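Local atomic coordinates of protein CT_858 (Chlamydia trachomatis, PDB entry 3DOR), a protein that is a secreted chlamydial protease, CPAF, that probably cleaves proteins as a serine-type endopeptidase and forms a dimer in its mature state. Residues 99-104 and 541-546; 486-491 and 526-531. All coordinates share one frame; numbering follows the deposited sequence.

Interaction 1 (99-104 and 541-546); sequences YFVDIM and NDIRYK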
loop_
_atom_site.group_PDB
_atom_site.type_symbol
_atom_site.label_atom_id
_atom_site.label_comp_id
_atom_site.label_asym_id
_atom_site.label_seq_id
_atom_site.Cartn_x
_atom_site.Cartn_y
_atom_site.Cartn_z
ATOM N N TYR B 99 9.792 -35.851 -16.512
ATOM C CA TYR B 99 9.170 -35.969 -17.828
ATOM C C TYR B 99 8.577 -34.666 -18.342
ATOM O O TYR B 99 8.042 -33.870 -17.571
ATOM C CB TYR B 99 8.052 -37.010 -17.811
ATOM C CG TYR B 99 8.505 -38.406 -17.477
ATOM C CD1 TYR B 99 8.547 -38.851 -16.156
ATOM C CD2 TYR B 99 8.909 -39.281 -18.484
ATOM C CE1 TYR B 99 8.984 -40.143 -15.842
ATOM C CE2 TYR B 99 9.347 -40.570 -18.185
ATOM C CZ TYR B 99 9.383 -40.990 -16.866
ATOM O OH TYR B 99 9.840 -42.248 -16.570
ATOM N N PHE B 100 8.675 -34.456 -19.652
ATOM C CA PHE B 100 8.103 -33.275 -20.273
ATOM C C PHE B 100 6.594 -33.532 -20.349
ATOM O O PHE B 100 6.167 -34.565 -20.871
ATOM C CB PHE B 100 8.668 -33.074 -21.689
ATOM C CG PHE B 100 10.095 -32.576 -21.717
ATOM C CD1 PHE B 100 11.161 -33.466 -21.650
ATOM C CD2 PHE B 100 10.365 -31.215 -21.786
ATOM C CE1 PHE B 100 12.475 -33.010 -21.651
ATOM C CE2 PHE B 100 11.674 -30.746 -21.784
ATOM C CZ PHE B 100 12.735 -31.645 -21.716
ATOM N N VAL B 101 5.793 -32.622 -19.800
ATOM C CA VAL B 101 4.340 -32.777 -19.845
ATOM C C VAL B 101 3.710 -31.701 -20.706
ATOM O O VAL B 101 2.502 -31.712 -20.939
ATOM C CB VAL B 101 3.690 -32.721 -18.446
ATOM C CG1 VAL B 101 4.061 -33.964 -17.659
ATOM C CG2 VAL B 101 4.125 -31.448 -17.715
ATOM N N ASP B 102 4.524 -30.765 -21.180
ATOM C CA ASP B 102 4.004 -29.725 -22.047
ATOM C C ASP B 102 5.086 -29.041 -22.877
ATOM O O ASP B 102 6.202 -28.809 -22.407
ATOM C CB ASP B 102 3.228 -28.693 -21.230
ATOM C CG ASP B 102 2.159 -27.990 -22.049
ATOM O OD1 ASP B 102 1.888 -28.439 -23.185
ATOM O OD2 ASP B 102 1.585 -26.998 -21.553
ATOM N N ILE B 103 4.728 -28.740 -24.123
ATOM C CA ILE B 103 5.609 -28.077 -25.076
ATOM C C ILE B 103 4.854 -26.840 -25.556
ATOM O O ILE B 103 3.734 -26.952 -26.060
ATOM C CB ILE B 103 5.897 -28.986 -26.291
ATOM C CG1 ILE B 103 6.395 -30.360 -25.824
ATOM C CG2 ILE B 103 6.917 -28.323 -27.203
ATOM C CD1 ILE B 103 7.632 -30.313 -24.960
ATOM N N MET B 104 5.451 -25.662 -25.402
ATOM C CA MET B 104 4.776 -24.434 -25.811
ATOM C C MET B 104 5.475 -23.645 -26.917
ATOM O O MET B 104 5.586 -22.424 -26.838
ATOM C CB MET B 104 4.564 -23.521 -24.599
ATOM C CG MET B 104 3.759 -24.145 -23.458
ATOM S SD MET B 104 4.710 -25.305 -22.446
ATOM C CE MET B 104 5.436 -24.197 -21.261
ATOM N N ASN B 541 3.571 -43.593 -15.349
ATOM C CA ASN B 541 2.472 -43.915 -16.256
ATOM C C ASN B 541 1.390 -42.832 -16.230
ATOM O O ASN B 541 0.737 -42.568 -17.246
ATOM C CB ASN B 541 1.855 -45.272 -15.909
ATOM C CG ASN B 541 2.744 -46.434 -16.318
ATOM O OD1 ASN B 541 3.500 -46.329 -17.285
ATOM N ND2 ASN B 541 2.653 -47.549 -15.593
ATOM N N ASP B 542 1.196 -42.209 -15.072
ATOM C CA ASP B 542 0.207 -41.142 -14.961
ATOM C C ASP B 542 0.668 -39.967 -15.799
ATOM O O ASP B 542 -0.099 -39.388 -16.566
ATOM C CB ASP B 542 0.076 -40.648 -13.518
ATOM C CG ASP B 542 -0.770 -41.549 -12.665
ATOM O OD1 ASP B 542 -1.813 -42.034 -13.168
ATOM O OD2 ASP B 542 -0.400 -41.752 -11.487
ATOM N N ILE B 543 1.946 -39.642 -15.632
ATOM C CA ILE B 543 2.582 -38.513 -16.291
ATOM C C ILE B 543 2.983 -38.690 -17.750
ATOM O O ILE B 543 2.734 -37.808 -18.570
ATOM C CB ILE B 543 3.832 -38.089 -15.483
ATOM C CG1 ILE B 543 3.407 -37.678 -14.071
ATOM C CG2 ILE B 543 4.558 -36.955 -16.175
ATOM C CD1 ILE B 543 4.556 -37.458 -13.117
ATOM N N ARG B 544 3.592 -39.822 -18.078
ATOM C CA ARG B 544 4.065 -40.041 -19.439
ATOM C C ARG B 544 3.194 -39.439 -20.541
ATOM O O ARG B 544 3.691 -38.670 -21.362
ATOM C CB ARG B 544 4.300 -41.530 -19.715
ATOM C CG ARG B 544 4.981 -41.758 -21.065
ATOM C CD ARG B 544 5.598 -43.149 -21.215
ATOM N NE ARG B 544 6.653 -43.423 -20.236
ATOM C CZ ARG B 544 6.477 -44.130 -19.120
ATOM N NH1 ARG B 544 5.287 -44.640 -18.827
ATOM N NH2 ARG B 544 7.500 -44.342 -18.302
ATOM N N TYR B 545 1.907 -39.762 -20.571
ATOM C CA TYR B 545 1.054 -39.205 -21.618
ATOM C C TYR B 545 -0.106 -38.362 -21.078
ATOM O O TYR B 545 -1.140 -38.207 -21.725
ATOM C CB TYR B 545 0.551 -40.335 -22.528
ATOM C CG TYR B 545 1.681 -41.060 -23.255
ATOM C CD1 TYR B 545 1.609 -42.429 -23.519
ATOM C CD2 TYR B 545 2.837 -40.378 -23.646
ATOM C CE1 TYR B 545 2.667 -43.102 -24.149
ATOM C CE2 TYR B 545 3.895 -41.038 -24.276
ATOM C CZ TYR B 545 3.806 -42.399 -24.521
ATOM O OH TYR B 545 4.862 -43.049 -25.125
ATOM N N LYS B 546 0.083 -37.818 -19.883
ATOM C CA LYS B 546 -0.910 -36.955 -19.254
ATOM C C LYS B 546 -2.297 -37.543 -19.043
ATOM O O LYS B 546 -3.275 -36.800 -19.012
ATOM C CB LYS B 546 -1.033 -35.664 -20.063
ATOM C CG LYS B 546 0.235 -34.849 -20.040
ATOM C CD LYS B 546 0.419 -34.039 -21.309
ATOM C CE LYS B 546 -0.488 -32.843 -21.360
ATOM N NZ LYS B 546 -0.059 -31.945 -22.469
#
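Val101 meets Ile543 because each turns one methyl toward the other segment: CG1 of Val101 stands anti to its own carbonyl carbon (chi1 -70°), and CG2 of Ile543 lies anti to the backbone N. The two methyls meet tip to tip, with Val101 CG1 and Ile543 CG2 only 3.4 Å apart, tighter than carbons usually pack. The same Ile543 CG2 also rests against Tyr99 CB at 3.9 Å, so one methyl serves two side chains that project from the same strand. Farther out, the Tyr99 hydroxyl comes near the guanidinium of Arg544, Tyr99 OH to Arg544 NH2 3.6 Å, while ring and guanidinium planes stand almost perpendicular, 84° apart. Arg544 spends a hydrogen bond at home: its NH1 reaches Asn541 OD1 at 2.9 Å, the oxygen lying in the guanidinium plane. Strand 98-103 belongs to the antiparallel sheet of the PDZ domain, and residues 541-546 begin in the short helix 540-544 and continue into the chain beyond it, so the contact joins two parts of the chain far apart in sequence. Val101 and Asp102 both face Thr89 on the neighbouring strand 83-92, forming a classic beta bulge. Lys546 reaches the bulge from the other segment, its chain bent at chi3, and Lys546 NZ donates to Val101 O at 3.0 Å, nearly in line with the carbonyl (C=O...N angle 160°). Asp102 OD1 stays 4.1 Å from Lys546 NZ, too far for a salt bridge, though its charge may still steady the ammonium group.

Interaction 2 (486-491 and 526-531); sequences GTRTAG and ENIGVE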
loop_
_atom_site.group_PDB
_atom_site.type_symbol
_atom_site.label_atom_id
_atom_site.label_comp_id
_atom_site.label_asym_id
_atom_site.label_seq_id
_atom_site.Cartn_x
_atom_site.Cartn_y
_atom_site.Cartn_z
ATOM N N GLY B 486 -3.560 -37.655 -2.026
ATOM C CA GLY B 486 -2.525 -37.057 -2.856
ATOM C C GLY B 486 -1.177 -37.045 -2.159
ATOM O O GLY B 486 -0.748 -38.056 -1.586
ATOM N N THR B 487 -0.492 -35.908 -2.219
ATOM C CA THR B 487 0.784 -35.786 -1.541
ATOM C C THR B 487 0.768 -34.569 -0.616
ATOM O O THR B 487 0.035 -33.595 -0.853
ATOM C CB THR B 487 1.988 -35.711 -2.545
ATOM O OG1 THR B 487 1.786 -34.669 -3.510
ATOM C CG2 THR B 487 2.144 -37.051 -3.274
ATOM N N ARG B 488 1.568 -34.659 0.447
ATOM C CA ARG B 488 1.709 -33.628 1.470
ATOM C C ARG B 488 1.815 -32.213 0.900
ATOM O O ARG B 488 2.541 -31.978 -0.073
ATOM C CB ARG B 488 2.953 -33.954 2.318
ATOM C CG ARG B 488 3.286 -32.977 3.425
ATOM C CD ARG B 488 4.603 -33.381 4.141
ATOM N NE ARG B 488 4.506 -34.684 4.804
ATOM C CZ ARG B 488 4.005 -34.882 6.020
ATOM N NH1 ARG B 488 3.553 -33.861 6.735
ATOM N NH2 ARG B 488 3.930 -36.111 6.517
ATOM N N THR B 489 1.103 -31.270 1.519
ATOM C CA THR B 489 1.131 -29.879 1.073
ATOM C C THR B 489 2.469 -29.206 1.432
ATOM O O THR B 489 3.236 -29.713 2.262
ATOM C CB THR B 489 -0.066 -29.074 1.671
ATOM O OG1 THR B 489 0.027 -29.048 3.100
ATOM C CG2 THR B 489 -1.414 -29.728 1.271
ATOM N N ALA B 490 2.740 -28.064 0.803
ATOM C CA ALA B 490 3.992 -27.331 0.993
ATOM C C ALA B 490 4.349 -26.890 2.405
ATOM O O ALA B 490 5.483 -27.067 2.848
ATOM C CB ALA B 490 4.021 -26.125 0.072
ATOM N N GLY B 491 3.399 -26.288 3.104
ATOM C CA GLY B 491 3.677 -25.843 4.450
ATOM C C GLY B 491 4.040 -24.376 4.592
ATOM O O GLY B 491 5.109 -24.036 5.112
ATOM N N GLU B 526 4.086 -24.777 9.085
ATOM C CA GLU B 526 5.298 -24.289 8.417
ATOM C C GLU B 526 6.240 -25.434 8.045
ATOM O O GLU B 526 6.590 -26.242 8.902
ATOM C CB GLU B 526 6.032 -23.296 9.333
ATOM C CG GLU B 526 7.179 -22.540 8.670
ATOM C CD GLU B 526 6.720 -21.651 7.525
ATOM O OE1 GLU B 526 5.514 -21.339 7.457
ATOM O OE2 GLU B 526 7.571 -21.249 6.695
ATOM N N ASN B 527 6.630 -25.501 6.772
ATOM C CA ASN B 527 7.537 -26.538 6.266
ATOM C C ASN B 527 6.994 -27.960 6.227
ATOM O O ASN B 527 7.088 -28.634 5.201
ATOM C CB ASN B 527 8.839 -26.553 7.082
ATOM C CG ASN B 527 9.664 -25.312 6.871
ATOM O OD1 ASN B 527 10.128 -25.041 5.761
ATOM N ND2 ASN B 527 9.845 -24.536 7.933
ATOM N N ILE B 528 6.455 -28.412 7.356
ATOM C CA ILE B 528 5.915 -29.765 7.504
ATOM C C ILE B 528 4.656 -30.032 6.672
ATOM O O ILE B 528 4.387 -31.163 6.288
ATOM C CB ILE B 528 5.576 -30.062 8.987
ATOM C CG1 ILE B 528 6.814 -29.857 9.857
ATOM C CG2 ILE B 528 5.089 -31.492 9.136
ATOM C CD1 ILE B 528 8.024 -30.628 9.388
ATOM N N GLY B 529 3.880 -28.986 6.420
ATOM C CA GLY B 529 2.675 -29.145 5.638
ATOM C C GLY B 529 1.625 -30.040 6.255
ATOM O O GLY B 529 1.665 -30.367 7.445
ATOM N N VAL B 530 0.676 -30.442 5.422
ATOM C CA VAL B 530 -0.422 -31.283 5.850
ATOM C C VAL B 530 -0.372 -32.591 5.083
ATOM O O VAL B 530 -0.334 -32.609 3.846
ATOM C CB VAL B 530 -1.766 -30.591 5.570
ATOM C CG1 VAL B 530 -2.916 -31.452 6.047
ATOM C CG2 VAL B 530 -1.783 -29.227 6.240
ATOM N N GLU B 531 -0.369 -33.681 5.835
ATOM C CA GLU B 531 -0.327 -35.012 5.270
ATOM C C GLU B 531 -1.724 -35.452 4.860
ATOM O O GLU B 531 -2.719 -35.044 5.467
ATOM C CB GLU B 531 0.233 -36.007 6.304
ATOM C CG GLU B 531 -0.734 -36.409 7.443
ATOM C CD GLU B 531 -1.104 -35.263 8.404
ATOM O OE1 GLU B 531 -0.336 -34.282 8.523
ATOM O OE2 GLU B 531 -2.166 -35.355 9.066
HETATM O O HOH W 1 2.196 -34.462 9.351
HETATM O O HOH W 2 6.889 -21.942 4.215
#
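Arg488, whose surface is the most covered here, reaches along residues 528-531 with its guanidinium. The chain leaves the backbone extended, CG anti to N (chi1 179°), then bends at chi3 and runs beside Ile528. Arg488 NH1 donates to Ile528 O at 2.9 Å, the oxygen tilted 18° from the guanidinium plane. Glu531 CB lies over one face of the group, 3.7 Å from Arg488 NH2. The Glu531 carboxylate is met through a water, not directly: the water accepts from Arg488 NH1 and donates to Glu531 OE1, which also forms a salt bridge with Arg519. Both segments are loops of the peptidase S41 region: residues 486-491 follow strand 483-486, and residues 526-531 lead towards strand 534-535, its parallel neighbour at one outer side of the mixed sheet. Gly491, second in buried area, has no side chain and brings its CA directly against the opposite backbone, 3.6 Å from Gly529 CA. Its carbonyl O accepts from Asn527 N at 2.7 Å. Val530, third, is held through both backbone polar atoms, which belong to successive peptide units: Val530 O accepts from Thr489 N (3.0 Å), while Val530 N donates to Thr489 OG1 (2.8 Å), a hydroxyl also bonded to Asp470. Asp470 OD1 also accepts from Gly491 N, tying the Thr489 side chain and the Gly491 backbone to one carboxylate oxygen.

Overall arrangement
The two contacts illustrate how chemistry follows position. Interaction 2 is buried, its centre about 11 Å from that of the chain, and joins loops of the peptidase S41 region through backbone hydrogen bonds, close glycine packing and an arginine at its margin. Interaction 1 has its centre about 23 Å from that of the chain and is partly buried; it sets a strand of the PDZ sheet against a short helix and the residues after it, with methyl contacts inside and a lysine bond at the edge. They share no helix or strand, and the centres of interactions 1 and 2 are about 24 Å apart. The nearest atoms of interactions 1 and 2 are about 10 Å apart. Both loops of interaction 2 fall between residues 104 and 541 of interaction 1.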